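PDB 3LG0: ornithine aminotransferase from Plasmodium falciparum, which catalyses the pyridoxal phosphate-dependent transfer of the delta-amino group of ornithine to 2-oxoglutarate, giving glutamate-gamma-semialdehyde and glutamate. Local coordinates for residues N24-P29 / I374-H379. Residues are numbered along the deposited sequence; the frame is centred on the assembly and turned at random.
Sequences NYDPIP and ITRSVH
Arg376 reaches from the broken strand 373-378 to the backbone of Asp26 and the flank of Ile28. The strand lies in the mixed sheet that also holds strands 31-36 and 340-346 of this class-III, fold-type I aminotransferase. Residues 24-29 form the loop that leads from helix 10-20 into strand 31-36 at one edge of that sheet. The contact therefore joins the N-terminal part of the chain to its C-terminal part.

The close-packed part is at Ile28, whose CB points toward the strand. Its CG1 lies 3.9 Å from Thr375 O and 4.1 Å from Arg376 CD. The Ile28 and Arg376 side chains run past each other in opposite directions. Trp362 and Leu366 of helix 361-370 also pack on Ile28, which is buried. Thr375 CB points away from the loop, and Thr375 OG1 is hydrogen-bonded to Arg384 O.

The polar end is looser and partly exposed. The Arg376 chain bends about its CB-CG bond (chi2 93°), and this carries the guanidinium over to the loop. The Asp26 carboxylate stands almost perpendicular to the guanidinium, with the planes 88° apart. Asp26 OD2 sits at the guanidinium edge, in its plane, but 3.8 Å from Arg376 NH2, so the salt bridge is long. Glu288 of the second subunit adds a weak, long ion pair at Arg376 NH1. The same subunit borders the loop, where Thr292 OG1 of the second subunit and Tyr25 OH form a hydrogen bond.

The shortest approach involves the Asp26 carbonyl rather than its carboxylate. Arg376 NH2 comes within 2.8 Å of Asp26 O, obliquely to the guanidinium and at an angle too poor for a hydrogen bond.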
loop_
_atom_site.group_PDB
_atom_site.type_symbol
_atom_site.label_atom_id
_atom_site.label_comp_id
_atom_site.label_asym_id
_atom_site.label_seq_id
_atom_site.Cartn_x
_atom_site.Cartn_y
_atom_site.Cartn_z
ATOM N N ASN A 24 -13.568 11.575 -4.316
ATOM C CA ASN A 24 -13.958 10.366 -3.601
ATOM C C ASN A 24 -13.842 10.472 -2.081
ATOM O O ASN A 24 -14.201 9.542 -1.370
ATOM C CB ASN A 24 -13.200 9.138 -4.136
ATOM C CG ASN A 24 -11.694 9.282 -4.012
ATOM O OD1 ASN A 24 -11.147 10.370 -4.165
ATOM N ND2 ASN A 24 -11.020 8.183 -3.746
ATOM N N TYR A 25 -13.345 11.600 -1.584
ATOM C CA TYR A 25 -13.280 11.817 -0.145
ATOM C C TYR A 25 -14.031 13.064 0.269
ATOM O O TYR A 25 -14.306 13.922 -0.554
ATOM C CB TYR A 25 -11.836 11.902 0.324
ATOM C CG TYR A 25 -11.107 10.588 0.215
ATOM C CD1 TYR A 25 -11.248 9.611 1.201
ATOM C CD2 TYR A 25 -10.272 10.322 -0.859
ATOM C CE1 TYR A 25 -10.577 8.401 1.112
ATOM C CE2 TYR A 25 -9.593 9.113 -0.952
ATOM C CZ TYR A 25 -9.755 8.157 0.037
ATOM O OH TYR A 25 -9.101 6.950 -0.051
ATOM N N ASP A 26 -14.342 13.167 1.554
ATOM C CA ASP A 26 -15.154 14.265 2.068
ATOM C C ASP A 26 -14.517 14.891 3.311
ATOM O O ASP A 26 -15.047 14.757 4.406
ATOM C CB ASP A 26 -16.543 13.731 2.423
ATOM C CG ASP A 26 -17.488 14.819 2.870
ATOM O OD1 ASP A 26 -17.365 15.951 2.353
ATOM O OD2 ASP A 26 -18.349 14.542 3.736
ATOM N N PRO A 27 -13.372 15.570 3.148
ATOM C CA PRO A 27 -12.613 16.051 4.303
ATOM C C PRO A 27 -13.264 17.255 4.969
ATOM O O PRO A 27 -14.001 17.987 4.344
ATOM C CB PRO A 27 -11.279 16.494 3.697
ATOM C CG PRO A 27 -11.334 16.143 2.236
ATOM C CD PRO A 27 -12.767 15.989 1.880
ATOM N N ILE A 28 -12.966 17.446 6.241
ATOM C CA ILE A 28 -13.214 18.706 6.915
ATOM C C ILE A 28 -12.438 19.805 6.179
ATOM O O ILE A 28 -11.286 19.599 5.764
ATOM C CB ILE A 28 -12.753 18.611 8.399
ATOM C CG1 ILE A 28 -13.743 17.780 9.225
ATOM C CG2 ILE A 28 -12.586 19.972 9.025
ATOM C CD1 ILE A 28 -15.142 18.334 9.194
ATOM N N PRO A 29 -13.061 20.982 6.010
ATOM C CA PRO A 29 -12.425 22.083 5.278
ATOM C C PRO A 29 -11.291 22.760 6.051
ATOM O O PRO A 29 -11.419 23.912 6.453
ATOM C CB PRO A 29 -13.572 23.086 5.070
ATOM C CG PRO A 29 -14.794 22.438 5.579
ATOM C CD PRO A 29 -14.381 21.359 6.523
ATOM N N ILE A 374 -9.003 19.507 15.722
ATOM C CA ILE A 374 -9.542 18.847 14.541
ATOM C C ILE A 374 -9.716 17.341 14.709
ATOM O O ILE A 374 -8.839 16.646 15.219
ATOM C CB ILE A 374 -8.723 19.125 13.256
ATOM C CG1 ILE A 374 -7.268 18.666 13.398
ATOM C CG2 ILE A 374 -8.804 20.589 12.854
ATOM C CD1 ILE A 374 -6.485 18.767 12.071
ATOM N N THR A 375 -10.861 16.855 14.252
ATOM C CA THR A 375 -11.155 15.447 14.259
ATOM C C THR A 375 -12.267 15.172 13.250
ATOM O O THR A 375 -12.667 16.065 12.519
ATOM C CB THR A 375 -11.551 14.973 15.656
ATOM O OG1 THR A 375 -11.735 13.553 15.643
ATOM C CG2 THR A 375 -12.830 15.666 16.118
ATOM N N ARG A 376 -12.757 13.938 13.218
ATOM C CA ARG A 376 -13.728 13.524 12.236
ATOM C C ARG A 376 -14.749 12.590 12.869
ATOM O O ARG A 376 -14.466 11.936 13.872
ATOM C CB ARG A 376 -13.025 12.780 11.105
ATOM C CG ARG A 376 -13.898 12.600 9.882
ATOM C CD ARG A 376 -13.700 13.723 8.861
ATOM N NE ARG A 376 -14.712 13.715 7.803
ATOM C CZ ARG A 376 -15.023 12.656 7.058
ATOM N NH1 ARG A 376 -14.423 11.485 7.251
ATOM N NH2 ARG A 376 -15.957 12.763 6.126
ATOM N N SER A 377 -15.929 12.508 12.274
ATOM C CA SER A 377 -16.954 11.606 12.775
ATOM C C SER A 377 -17.015 10.314 11.973
ATOM O O SER A 377 -16.922 10.320 10.745
ATOM C CB SER A 377 -18.326 12.278 12.779
ATOM O OG SER A 377 -18.595 12.919 11.546
ATOM N N VAL A 378 -17.159 9.205 12.688
ATOM C CA VAL A 378 -17.491 7.936 12.064
ATOM C C VAL A 378 -19.008 7.732 12.099
ATOM O O VAL A 378 -19.677 8.038 13.093
ATOM C CB VAL A 378 -16.775 6.763 12.748
ATOM C CG1 VAL A 378 -17.380 6.484 14.118
ATOM C CG2 VAL A 378 -16.851 5.534 11.872
ATOM N N HIS A 379 -19.555 7.224 11.004
ATOM C CA HIS A 379 -20.992 7.070 10.907
ATOM C C HIS A 379 -21.655 8.393 11.265
ATOM O O HIS A 379 -21.061 9.461 11.116
ATOM C CB HIS A 379 -21.474 5.952 11.828
ATOM C CG HIS A 379 -20.800 4.638 11.575
ATOM N ND1 HIS A 379 -20.658 4.107 10.309
ATOM C CD2 HIS A 379 -20.224 3.749 12.421
ATOM C CE1 HIS A 379 -20.025 2.951 10.385
ATOM N NE2 HIS A 379 -19.754 2.708 11.655
#